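SusD family protein (PDB 7KV1) probably binds beta-glucans at the cell surface of a human gut Bacteroides as a surface glycan-binding protein of the SusD family. Local coordinates at residues E138-R141 against K142-E145; E49-I52 against A53-P57; S479-A483 against S484-T488. One frame throughout, in Å; residues are numbered along the deposited sequence.

Contact 1 (E138-R141 against K142-E145); sequences EANR and KLYE
A four-residue salt-bridge network, Glu138, Arg141, Lys142 and Glu145, runs along the first two turns of helix 138-162. Arg141 grips Glu138 side-on: NE reaches OE1 at 3.3 Å, almost straight and in the guanidinium plane, while NH2 meets OE2 at 3.0 Å, so both carboxylate oxygens are held on their syn sides and the guanidinium's rotation is fixed. A turn further on, Arg141 NH1 makes a weaker, bent bond to Glu145 OE1 (3.3 Å), the two flat groups being 34° apart. That same OE1 takes the shorter bond from Lys142 NZ, at 2.7 Å. The lysine chain, bent at chi2 and chi3, runs alongside the arginine and brings CD to a tight 3.1 Å from Arg141 NH2; the two cationic ends thus sit close together, with Glu145 OE1 shared between them, which probably eases their repulsion. On another side of the helix Tyr144 lays one ring face over Asn140 O, which lies 3.0 Å above the ring plane, offset toward the rim, and also accepts the Tyr144 N-H at 2.8 Å. Asn140 CB touches CZ of the same ring at 3.8 Å. Beyond these four charged residues, Glu145 OE2 also pairs with Arg149. Arg141 and Glu145 both rest on Leu130 in the loop after helix 110-129, while Tyr144 packs against Ile47, Gln48 and Leu51 of helix 44-55.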
loop_
_atom_site.group_PDB
_atom_site.type_symbol
_atom_site.label_atom_id
_atom_site.label_comp_id
_atom_site.label_asym_id
_atom_site.label_seq_id
_atom_site.Cartn_x
_atom_site.Cartn_y
_atom_site.Cartn_z
ATOM N N GLU A 138 -11.506 9.720 -30.260
ATOM C CA GLU A 138 -11.530 10.734 -29.170
ATOM C C GLU A 138 -11.774 10.019 -27.826
ATOM O O GLU A 138 -11.103 10.382 -26.832
ATOM C CB GLU A 138 -12.577 11.812 -29.486
ATOM C CG GLU A 138 -12.612 12.969 -28.497
ATOM C CD GLU A 138 -11.262 13.578 -28.146
ATOM O OE1 GLU A 138 -10.325 13.451 -28.961
ATOM O OE2 GLU A 138 -11.140 14.170 -27.046
ATOM N N ALA A 139 -12.694 9.041 -27.819
ATOM C CA ALA A 139 -13.114 8.229 -26.652
ATOM C C ALA A 139 -11.930 7.433 -26.096
ATOM O O ALA A 139 -11.755 7.422 -24.876
ATOM C CB ALA A 139 -14.234 7.288 -27.033
ATOM N N ASN A 140 -11.179 6.753 -26.958
ATOM C CA ASN A 140 -10.020 5.931 -26.534
ATOM C C ASN A 140 -8.887 6.865 -26.090
ATOM O O ASN A 140 -8.168 6.512 -25.137
ATOM C CB ASN A 140 -9.615 4.938 -27.623
ATOM C CG ASN A 140 -10.563 3.758 -27.685
ATOM O OD1 ASN A 140 -10.749 3.152 -28.734
ATOM N ND2 ASN A 140 -11.167 3.421 -26.562
ATOM N N ARG A 141 -8.747 8.016 -26.738
ATOM C CA ARG A 141 -7.675 8.978 -26.400
ATOM C C ARG A 141 -7.875 9.428 -24.955
ATOM O O ARG A 141 -6.875 9.528 -24.229
ATOM C CB ARG A 141 -7.670 10.204 -27.315
ATOM C CG ARG A 141 -6.380 11.003 -27.197
ATOM C CD ARG A 141 -6.465 12.341 -27.882
ATOM N NE ARG A 141 -7.508 13.178 -27.327
ATOM C CZ ARG A 141 -7.420 13.857 -26.179
ATOM N NH1 ARG A 141 -6.336 13.770 -25.417
ATOM N NH2 ARG A 141 -8.435 14.611 -25.781
ATOM N N LYS A 142 -9.116 9.741 -24.596
ATOM C CA LYS A 142 -9.476 10.257 -23.259
ATOM C C LYS A 142 -9.222 9.135 -22.248
ATOM O O LYS A 142 -8.654 9.437 -21.175
ATOM C CB LYS A 142 -10.930 10.745 -23.197
ATOM C CG LYS A 142 -11.273 12.072 -23.876
ATOM C CD LYS A 142 -10.277 13.214 -23.706
ATOM C CE LYS A 142 -10.247 13.854 -22.329
ATOM N NZ LYS A 142 -9.287 14.991 -22.267
ATOM N N LEU A 143 -9.639 7.908 -22.573
ATOM C CA LEU A 143 -9.400 6.715 -21.722
ATOM C C LEU A 143 -7.894 6.522 -21.515
ATOM O O LEU A 143 -7.504 6.306 -20.340
ATOM C CB LEU A 143 -10.030 5.462 -22.327
ATOM C CG LEU A 143 -11.489 5.204 -21.949
ATOM C CD1 LEU A 143 -11.945 3.860 -22.510
ATOM C CD2 LEU A 143 -11.685 5.228 -20.438
ATOM N N TYR A 144 -7.078 6.569 -22.581
ATOM C CA TYR A 144 -5.608 6.346 -22.473
ATOM C C TYR A 144 -5.001 7.463 -21.611
ATOM O O TYR A 144 -4.197 7.172 -20.714
ATOM C CB TYR A 144 -4.903 6.269 -23.833
ATOM C CG TYR A 144 -5.404 5.208 -24.785
ATOM C CD1 TYR A 144 -5.908 3.990 -24.348
ATOM C CD2 TYR A 144 -5.357 5.429 -26.153
ATOM C CE1 TYR A 144 -6.361 3.026 -25.237
ATOM C CE2 TYR A 144 -5.819 4.487 -27.056
ATOM C CZ TYR A 144 -6.325 3.282 -26.602
ATOM O OH TYR A 144 -6.765 2.366 -27.519
ATOM N N GLU A 145 -5.444 8.694 -21.851
ATOM C CA GLU A 145 -4.985 9.917 -21.168
ATOM C C GLU A 145 -5.248 9.801 -19.665
ATOM O O GLU A 145 -4.331 10.036 -18.877
ATOM C CB GLU A 145 -5.741 11.147 -21.654
ATOM C CG GLU A 145 -5.309 12.392 -20.936
ATOM C CD GLU A 145 -6.110 13.632 -21.237
ATOM O OE1 GLU A 145 -6.917 13.606 -22.168
ATOM O OE2 GLU A 145 -5.931 14.597 -20.520
#

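Contact 2 (E49-I52 against A53-P57); sequences EALI and AAYDP
Leu51 and Tyr55 lie side by side on the buried face of helix 44-55, one turn apart near its C-terminal end, in a helical domain of the TPR clan. The leucine's CG and CD1 both come to 4.0 Å from ring atom CE2 of Tyr55; with CG anti to the backbone N (chi1 -178°), the leucine branch runs out beside the ring. At its edge and near its plane the ring also meets the Leu51 carbonyl. This side is closed by helix 138-162, where Gln147 packs on Leu51 and Leu151 on Tyr55, and the phenol OH is held by Gln147 and by the backbone N of Val228. Another closely packed part, Ala50 and Ala54, lies against helix 110-129. Glu49, by contrast, is exposed to solvent, and Ile52, also exposed, touches Arg227. Toward the 3-10 residues 56-57 the backbone bonding weakens: Ala53 N to Glu49 O is a sound bond of 2.9 Å, but Ile52 O is shared by two weak ones, from Tyr55 N and from Asp56 N, each 3.1 Å long.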
loop_
_atom_site.group_PDB
_atom_site.type_symbol
_atom_site.label_atom_id
_atom_site.label_comp_id
_atom_site.label_asym_id
_atom_site.label_seq_id
_atom_site.Cartn_x
_atom_site.Cartn_y
_atom_site.Cartn_z
ATOM N N GLU A 49 0.693 0.052 -26.500
ATOM C CA GLU A 49 1.969 -0.547 -26.033
ATOM C C GLU A 49 2.594 0.404 -25.013
ATOM O O GLU A 49 2.958 -0.062 -23.947
ATOM C CB GLU A 49 2.933 -0.843 -27.183
ATOM C CG GLU A 49 2.650 -2.160 -27.892
ATOM C CD GLU A 49 3.171 -2.235 -29.327
ATOM O OE1 GLU A 49 4.088 -1.445 -29.675
ATOM O OE2 GLU A 49 2.642 -3.068 -30.108
ATOM N N ALA A 50 2.684 1.694 -25.342
ATOM C CA ALA A 50 3.201 2.743 -24.440
ATOM C C ALA A 50 2.369 2.797 -23.135
ATOM O O ALA A 50 2.972 3.009 -22.070
ATOM C CB ALA A 50 3.210 4.064 -25.157
ATOM N N LEU A 51 1.043 2.602 -23.203
ATOM C CA LEU A 51 0.189 2.584 -21.993
ATOM C C LEU A 51 0.553 1.371 -21.130
ATOM O O LEU A 51 0.808 1.567 -19.905
ATOM C CB LEU A 51 -1.287 2.611 -22.364
ATOM C CG LEU A 51 -2.260 2.645 -21.183
ATOM C CD1 LEU A 51 -2.016 3.842 -20.268
ATOM C CD2 LEU A 51 -3.688 2.668 -21.690
ATOM N N ILE A 52 0.675 0.180 -21.717
ATOM C CA ILE A 52 1.140 -1.023 -20.971
ATOM C C ILE A 52 2.496 -0.726 -20.321
ATOM O O ILE A 52 2.701 -1.118 -19.137
ATOM C CB ILE A 52 1.181 -2.281 -21.861
ATOM C CG1 ILE A 52 -0.228 -2.742 -22.251
ATOM C CG2 ILE A 52 1.969 -3.403 -21.182
ATOM C CD1 ILE A 52 -1.226 -2.775 -21.096
ATOM N N ALA A 53 3.397 -0.070 -21.051
ATOM C CA ALA A 53 4.744 0.268 -20.546
ATOM C C ALA A 53 4.620 1.128 -19.270
ATOM O O ALA A 53 5.469 0.980 -18.409
ATOM C CB ALA A 53 5.546 0.960 -21.627
ATOM N N ALA A 54 3.623 2.019 -19.186
ATOM C CA ALA A 54 3.402 2.937 -18.044
ATOM C C ALA A 54 2.887 2.164 -16.819
ATOM O O ALA A 54 3.169 2.632 -15.729
ATOM C CB ALA A 54 2.456 4.035 -18.459
ATOM N N TYR A 55 2.186 1.017 -17.002
ATOM C CA TYR A 55 1.665 0.113 -15.942
ATOM C C TYR A 55 2.806 -0.741 -15.394
ATOM O O TYR A 55 2.791 -1.181 -14.243
ATOM C CB TYR A 55 0.561 -0.831 -16.449
ATOM C CG TYR A 55 -0.823 -0.235 -16.448
ATOM C CD1 TYR A 55 -1.607 -0.282 -15.302
ATOM C CD2 TYR A 55 -1.357 0.364 -17.587
ATOM C CE1 TYR A 55 -2.875 0.263 -15.280
ATOM C CE2 TYR A 55 -2.637 0.908 -17.574
ATOM C CZ TYR A 55 -3.404 0.844 -16.415
ATOM O OH TYR A 55 -4.654 1.405 -16.363
ATOM N N ASP A 56 3.802 -0.985 -16.227
ATOM C CA ASP A 56 4.835 -2.010 -15.955
ATOM C C ASP A 56 5.588 -1.757 -14.643
ATOM O O ASP A 56 5.837 -2.701 -13.897
ATOM C CB ASP A 56 5.821 -2.107 -17.119
ATOM C CG ASP A 56 6.301 -3.537 -17.228
ATOM O OD1 ASP A 56 5.417 -4.416 -17.326
ATOM O OD2 ASP A 56 7.526 -3.762 -17.097
ATOM N N PRO A 57 6.060 -0.531 -14.319
ATOM C CA PRO A 57 6.885 -0.344 -13.122
ATOM C C PRO A 57 6.176 -0.644 -11.798
ATOM O O PRO A 57 6.860 -0.869 -10.828
ATOM C CB PRO A 57 7.317 1.119 -13.218
ATOM C CG PRO A 57 7.258 1.381 -14.700
ATOM C CD PRO A 57 5.985 0.689 -15.131
#

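Contact 3 (S479-A483 against S484-T488); sequences SGASA and SNKAT
From Ala481 to Lys486 the backbone leaves an extended conformation and closes into two overlapping beta turns, 482-485 and 483-486, both near type I by their backbone angles, in which Asn485 N bonds to Ser482 O at 2.9 Å and Lys486 N to Ala483 O at 3.3 Å. Both N-H groups approach from well above the plane of the carbonyl they use, by 52° at Ser482 and 66° at Ala483. The side chains then divide between two sides of the turns. On one, Lys486 lays its aliphatic part over Ala481, just before the first turn: CG comes to 3.5 Å from Ala481 CB, and CD to 3.5 Å from Ala481 O. CG is anti to the carbonyl carbon of Lys486 (chi1 -63°); the chain stays extended at chi2, which carries CG and CD along Ala481, and turns only at chi3 and chi4. Elsewhere Ser482 and Ser484 are joined by a weak hydrogen bond, 3.3 Å between Ser482 OG and Ser484 OG. Asn485 ND2 passes 3.7 Å from Ser482 OG, but the buried amide is satisfied at both ends from outside: ND2 bonds to Asp452 and Thr456 of helix 451-461, while OD1 accepts from Arg468. Asp452 also takes the N-H of Ser482 and Arg468 reaches the Ser484 carbonyl, so that one carboxylate and one guanidinium each tie down two points of the loop. These are overlapping type I-like beta turns in the loop after helix 468-474, leading to Lys486, the N-cap residue of the short helix 487-490, whose Thr489 bonds back to Ala483 O.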
loop_
_atom_site.group_PDB
_atom_site.type_symbol
_atom_site.label_atom_id
_atom_site.label_comp_id
_atom_site.label_asym_id
_atom_site.label_seq_id
_atom_site.Cartn_x
_atom_site.Cartn_y
_atom_site.Cartn_z
ATOM N N SER A 479 -7.560 14.360 16.279
ATOM C CA SER A 479 -7.948 14.747 17.658
ATOM C C SER A 479 -8.330 13.551 18.561
ATOM O O SER A 479 -7.793 13.424 19.703
ATOM C CB SER A 479 -9.055 15.772 17.590
ATOM O OG SER A 479 -9.075 16.390 18.835
ATOM N N GLY A 480 -9.219 12.683 18.134
ATOM C CA GLY A 480 -9.641 11.594 19.048
ATOM C C GLY A 480 -8.843 10.296 18.906
ATOM O O GLY A 480 -9.362 9.260 19.349
ATOM N N ALA A 481 -7.629 10.313 18.347
ATOM C CA ALA A 481 -6.784 9.098 18.245
ATOM C C ALA A 481 -6.229 8.769 19.636
ATOM O O ALA A 481 -5.670 9.658 20.246
ATOM C CB ALA A 481 -5.660 9.273 17.252
ATOM N N SER A 482 -6.303 7.513 20.073
ATOM C CA SER A 482 -5.682 7.050 21.343
ATOM C C SER A 482 -4.179 6.822 21.116
ATOM O O SER A 482 -3.719 6.724 19.926
ATOM C CB SER A 482 -6.305 5.790 21.808
ATOM O OG SER A 482 -5.922 4.751 20.911
ATOM N N ALA A 483 -3.458 6.627 22.210
ATOM C CA ALA A 483 -1.989 6.495 22.209
ATOM C C ALA A 483 -1.581 5.294 21.338
ATOM O O ALA A 483 -0.598 5.414 20.582
ATOM C CB ALA A 483 -1.481 6.422 23.628
ATOM N N SER A 484 -2.334 4.199 21.387
ATOM C CA SER A 484 -2.003 2.947 20.666
ATOM C C SER A 484 -2.171 3.153 19.149
ATOM O O SER A 484 -1.662 2.326 18.397
ATOM C CB SER A 484 -2.838 1.800 21.202
ATOM O OG SER A 484 -4.194 1.953 20.812
ATOM N N ASN A 485 -2.794 4.257 18.709
ATOM C CA ASN A 485 -3.144 4.492 17.284
ATOM C C ASN A 485 -2.391 5.715 16.761
ATOM O O ASN A 485 -2.676 6.125 15.615
ATOM C CB ASN A 485 -4.660 4.558 17.138
ATOM C CG ASN A 485 -5.282 3.176 17.157
ATOM O OD1 ASN A 485 -4.684 2.204 16.681
ATOM N ND2 ASN A 485 -6.472 3.069 17.704
ATOM N N LYS A 486 -1.395 6.218 17.500
ATOM C CA LYS A 486 -0.587 7.374 17.033
ATOM C C LYS A 486 0.889 6.999 16.965
ATOM O O LYS A 486 1.370 6.423 17.927
ATOM C CB LYS A 486 -0.780 8.597 17.941
ATOM C CG LYS A 486 -2.191 9.135 17.971
ATOM C CD LYS A 486 -2.385 10.174 19.057
ATOM C CE LYS A 486 -1.588 11.435 18.823
ATOM N NZ LYS A 486 -2.455 12.634 18.957
ATOM N N ALA A 487 1.586 7.435 15.906
ATOM C CA ALA A 487 3.015 7.135 15.658
ATOM C C ALA A 487 3.879 7.462 16.892
ATOM O O ALA A 487 4.709 6.587 17.257
ATOM C CB ALA A 487 3.528 7.846 14.427
ATOM N N THR A 488 3.757 8.658 17.483
ATOM C CA THR A 488 4.690 9.107 18.553
ATOM C C THR A 488 4.608 8.218 19.794
ATOM O O THR A 488 5.608 8.179 20.544
ATOM C CB THR A 488 4.478 10.573 18.961
ATOM O OG1 THR A 488 3.100 10.797 19.281
ATOM C CG2 THR A 488 4.914 11.517 17.868
#

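In the fold
Contacts 1 and 2 lie in the same helical region, their centres about 15 Å apart, and they touch where Tyr144 CD1 meets Leu51 CD2 at 3.7 Å, so helices 138-162 and 44-55 pack directly. Contact 1 is a surface site dominated by charge; contact 2 is partly buried and leans on apolar side chains, with its polar tyrosine hydroxyl bonded inside the fold. Contact 3 stands apart across the chain's centre, its centre about 44 Å from that of contact 1 and about 40 Å from that of contact 2, in the SusD family region. Also at the surface, it replaces the regular helix bonds of the other two with loop turns tied to Asp452 and Arg468.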